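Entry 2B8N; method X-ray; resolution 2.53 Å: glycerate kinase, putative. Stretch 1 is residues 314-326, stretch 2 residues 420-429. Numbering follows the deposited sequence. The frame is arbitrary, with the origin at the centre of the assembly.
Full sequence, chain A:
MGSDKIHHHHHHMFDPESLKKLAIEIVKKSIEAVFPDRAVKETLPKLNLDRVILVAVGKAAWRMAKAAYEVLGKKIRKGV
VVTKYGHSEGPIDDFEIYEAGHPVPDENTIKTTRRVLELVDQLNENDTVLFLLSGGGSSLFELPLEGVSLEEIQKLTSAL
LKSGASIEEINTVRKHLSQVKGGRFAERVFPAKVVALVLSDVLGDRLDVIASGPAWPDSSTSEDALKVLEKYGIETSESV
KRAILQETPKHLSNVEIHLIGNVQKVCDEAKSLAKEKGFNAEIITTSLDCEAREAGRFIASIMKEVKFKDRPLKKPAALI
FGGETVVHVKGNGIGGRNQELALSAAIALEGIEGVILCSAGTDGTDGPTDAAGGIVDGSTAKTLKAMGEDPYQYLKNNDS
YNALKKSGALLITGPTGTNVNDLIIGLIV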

# COMPACT_ATOMS: atom_id res chain seq x y z
N LYS A 314 -15.01 26.29 8.55
CA LYS A 314 -15.12 27.15 9.72
C LYS A 314 -14.60 26.38 10.91
O LYS A 314 -14.78 25.15 11.01
CB LYS A 314 -16.58 27.54 9.97
CG LYS A 314 -17.26 28.17 8.79
CD LYS A 314 -18.61 28.80 9.15
CE LYS A 314 -19.69 27.77 9.61
NZ LYS A 314 -19.71 26.43 8.92
N LYS A 315 -13.98 27.10 11.83
CA LYS A 315 -13.51 26.53 13.09
C LYS A 315 -14.70 26.12 13.96
O LYS A 315 -15.67 26.84 14.07
CB LYS A 315 -12.67 27.55 13.88
CG LYS A 315 -11.41 28.11 13.20
CD LYS A 315 -10.85 29.25 14.07
CE LYS A 315 -10.65 30.52 13.29
NZ LYS A 315 -11.91 31.07 12.71
N PRO A 316 -14.61 24.96 14.62
CA PRO A 316 -13.48 24.04 14.70
C PRO A 316 -13.41 23.16 13.47
O PRO A 316 -14.40 22.54 13.11
CB PRO A 316 -13.79 23.20 15.95
CG PRO A 316 -15.13 23.60 16.40
CD PRO A 316 -15.77 24.45 15.37
N ALA A 317 -12.25 23.11 12.82
CA ALA A 317 -12.16 22.46 11.50
C ALA A 317 -11.18 21.30 11.53
O ALA A 317 -10.24 21.32 12.31
CB ALA A 317 -11.76 23.47 10.39
N ALA A 318 -11.46 20.32 10.67
CA ALA A 318 -10.58 19.19 10.45
C ALA A 318 -10.42 18.98 8.94
O ALA A 318 -11.37 18.58 8.26
CB ALA A 318 -11.13 17.94 11.10
N LEU A 319 -9.22 19.26 8.43
CA LEU A 319 -8.88 19.07 7.03
C LEU A 319 -8.21 17.72 6.88
O LEU A 319 -7.25 17.45 7.59
CB LEU A 319 -7.89 20.16 6.59
CG LEU A 319 -8.33 21.62 6.71
CD1 LEU A 319 -7.14 22.47 6.51
CD2 LEU A 319 -9.39 21.97 5.68
N ILE A 320 -8.69 16.89 5.95
CA ILE A 320 -8.14 15.53 5.76
C ILE A 320 -7.44 15.34 4.40
O ILE A 320 -8.01 15.66 3.34
CB ILE A 320 -9.23 14.41 5.96
CG1 ILE A 320 -9.75 14.39 7.41
CG2 ILE A 320 -8.68 12.99 5.58
CD1 ILE A 320 -11.13 14.91 7.55
N PHE A 321 -6.22 14.80 4.44
CA PHE A 321 -5.43 14.50 3.24
C PHE A 321 -4.89 13.06 3.22
O PHE A 321 -4.48 12.50 4.25
CB PHE A 321 -4.26 15.47 3.11
CG PHE A 321 -4.64 16.93 3.29
CD1 PHE A 321 -4.77 17.47 4.54
CD2 PHE A 321 -4.85 17.76 2.19
CE1 PHE A 321 -5.09 18.82 4.71
CE2 PHE A 321 -5.19 19.10 2.36
CZ PHE A 321 -5.32 19.63 3.61
N GLY A 322 -4.92 12.46 2.04
CA GLY A 322 -4.38 11.13 1.83
C GLY A 322 -3.61 11.08 0.53
O GLY A 322 -3.91 11.83 -0.40
N GLY A 323 -2.62 10.21 0.47
CA GLY A 323 -1.88 9.98 -0.76
C GLY A 323 -0.55 9.31 -0.53
O GLY A 323 -0.38 8.55 0.42
N GLU A 324 0.40 9.59 -1.40
CA GLU A 324 1.75 9.03 -1.26
C GLU A 324 2.79 10.05 -1.79
O GLU A 324 3.10 10.09 -2.98
CB GLU A 324 1.82 7.69 -2.00
CG GLU A 324 3.11 6.93 -1.85
CD GLU A 324 3.23 5.75 -2.84
OE1 GLU A 324 2.79 5.87 -4.01
OE2 GLU A 324 3.80 4.71 -2.44
N THR A 325 3.31 10.88 -0.87
CA THR A 325 4.28 11.92 -1.23
C THR A 325 5.61 11.26 -1.57
O THR A 325 5.74 10.04 -1.43
CB THR A 325 4.48 12.95 -0.11
OG1 THR A 325 4.69 12.27 1.14
CG2 THR A 325 3.26 13.84 0.02
N VAL A 326 6.56 12.06 -2.04
CA VAL A 326 7.93 11.60 -2.30
C VAL A 326 8.92 12.57 -1.71
O VAL A 326 8.57 13.71 -1.38
CB VAL A 326 8.23 11.47 -3.81
CG1 VAL A 326 7.31 10.43 -4.44
CG2 VAL A 326 8.05 12.82 -4.53
N VAL A 420 -1.94 1.27 3.29
CA VAL A 420 -2.70 1.95 2.25
C VAL A 420 -2.20 3.36 2.09
O VAL A 420 -2.98 4.28 1.88
CB VAL A 420 -4.23 1.94 2.52
CG1 VAL A 420 -4.73 0.53 2.66
CG2 VAL A 420 -4.58 2.78 3.76
N ASN A 421 -0.88 3.52 2.16
CA ASN A 421 -0.18 4.79 1.98
C ASN A 421 -0.42 5.78 3.15
O ASN A 421 -0.39 5.36 4.30
CB ASN A 421 -0.46 5.36 0.57
CG ASN A 421 0.04 4.43 -0.53
OD1 ASN A 421 -0.73 3.98 -1.41
ND2 ASN A 421 1.35 4.13 -0.49
N ASP A 422 -0.63 7.07 2.87
CA ASP A 422 -0.48 8.11 3.90
C ASP A 422 -1.81 8.79 4.28
O ASP A 422 -2.66 9.04 3.42
CB ASP A 422 0.56 9.15 3.41
CG ASP A 422 1.94 8.52 3.12
OD1 ASP A 422 2.22 7.41 3.63
OD2 ASP A 422 2.77 9.14 2.39
N LEU A 423 -1.98 9.06 5.57
CA LEU A 423 -3.07 9.90 6.07
C LEU A 423 -2.48 11.16 6.74
O LEU A 423 -1.59 11.04 7.57
CB LEU A 423 -3.94 9.13 7.08
CG LEU A 423 -5.04 9.92 7.81
CD1 LEU A 423 -6.00 10.51 6.80
CD2 LEU A 423 -5.77 9.09 8.82
N ILE A 424 -2.99 12.33 6.35
CA ILE A 424 -2.62 13.57 7.00
C ILE A 424 -3.88 14.25 7.50
O ILE A 424 -4.85 14.35 6.77
CB ILE A 424 -1.91 14.55 6.07
CG1 ILE A 424 -0.62 13.95 5.50
CG2 ILE A 424 -1.60 15.86 6.83
CD1 ILE A 424 -0.79 13.25 4.18
N ILE A 425 -3.85 14.74 8.73
CA ILE A 425 -4.97 15.44 9.35
C ILE A 425 -4.50 16.79 9.96
O ILE A 425 -3.49 16.85 10.68
CB ILE A 425 -5.58 14.58 10.45
CG1 ILE A 425 -6.17 13.30 9.84
CG2 ILE A 425 -6.68 15.32 11.19
N GLY A 426 -5.23 17.85 9.67
CA GLY A 426 -4.96 19.15 10.24
C GLY A 426 -6.17 19.70 10.99
O GLY A 426 -7.25 19.78 10.43
N LEU A 427 -5.98 20.09 12.25
CA LEU A 427 -7.06 20.60 13.09
C LEU A 427 -6.82 22.06 13.42
O LEU A 427 -5.70 22.46 13.72
CB LEU A 427 -7.14 19.82 14.41
CG LEU A 427 -7.40 18.31 14.33
CD1 LEU A 427 -7.63 17.75 15.74
CD2 LEU A 427 -8.58 18.01 13.44
N ILE A 428 -7.89 22.85 13.36
CA ILE A 428 -7.81 24.27 13.66
C ILE A 428 -8.95 24.65 14.62
O ILE A 428 -10.10 24.31 14.37
CB ILE A 428 -7.89 25.16 12.38
CG1 ILE A 428 -6.94 24.66 11.27
CG2 ILE A 428 -7.53 26.60 12.73
CD1 ILE A 428 -7.57 23.62 10.28
N VAL A 429 -8.62 25.38 15.70
CA VAL A 429 -9.65 25.92 16.60
C VAL A 429 -9.38 27.37 17.04
O VAL A 429 -8.36 27.96 16.68
CB VAL A 429 -9.82 25.04 17.86
CG1 VAL A 429 -10.20 23.63 17.44
CG2 VAL A 429 -8.55 25.05 18.73
O HOH W 1 3.01 12.13 3.14

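Residues 317-323 and 422-428 of glycerate kinase form neighbouring antiparallel strands, their N-to-C directions 164° apart and their axes 4.6 Å apart at closest approach. The register runs without a bulge from Ala-317 opposite Ile-428 to Gly-323 opposite Asp-422. Hydrogen-bonded pairs alternate with non-hydrogen-bonded ones, and each hydrogen-bonded pair closes a ring of two N-H...O bonds. Ala-317 N donates to Ile-428 O (2.9 Å) and Ile-428 N to Ala-317 O (3.0 Å); Leu-319 and Gly-426 repeat the pattern, at 2.9 Å both for Leu-319 N to Gly-426 O and for Gly-426 N to Leu-319 O. The shortest bonds join Phe-321 and Ile-424: Phe-321 N to Ile-424 O is 2.7 Å and Ile-424 N to Phe-321 O 2.6 Å, and the two acceptors Phe-321 O and Ile-424 O, not hydrogen-bonded to each other, lie 3.1 Å apart. The last ring is less regular, with Gly-323 N to Asp-422 O at 3.2 Å and 153° and Asp-422 N to Gly-323 O at 2.9 Å but 142°. Between the rings, CA-H groups approach the same carbonyls; the closest such contact is Gly-322 CA to Asp-422 O, 3.1 Å. Gly-323 has backbone angles (162°/-151°) at which a CB would jam against the carbonyl of Gly-322, so this position calls for glycine.

Side chains of paired residues leave the sheet on the same face. On one face, Ala-318 CB meets Leu-427 CD2 at 3.5 Å, the end of the leucine reaching in over the small alanine. Farther along that face, Ile-320 packs diagonally on Leu-423, CG2 to CD1 3.8 Å. The other face carries Ala-317, Leu-319 and Phe-321 with Asp-422, Ile-424 and Ile-428. Ile-428 CD1 lies 4.2 Å from Ala-317 CB and 4.0 Å from Leu-319 CD1, so one methyl serves two neighbours; Leu-319 itself is paired with Gly-426, which has no side chain to offer. Phe-321 and Ile-424 come together near the backbone, CB to CB 3.9 Å.

Past the Gly-323/Asp-422 end of the strands the contact turns polar. A water links the stretches, 2.6 Å from Thr-325 OG1 and donating to Asp-422 OD2 at 3.1 Å; it spans a gap of 3.9 Å between OG1 of Thr-325 and OD2 of Asp-422. Nearby, Glu-324 OE2 lies 3.2 Å from Asn-421 ND2. At the other end, Pro-316, preceded by a cis peptide bond, places CB 3.9 Å from Val-429 CG1.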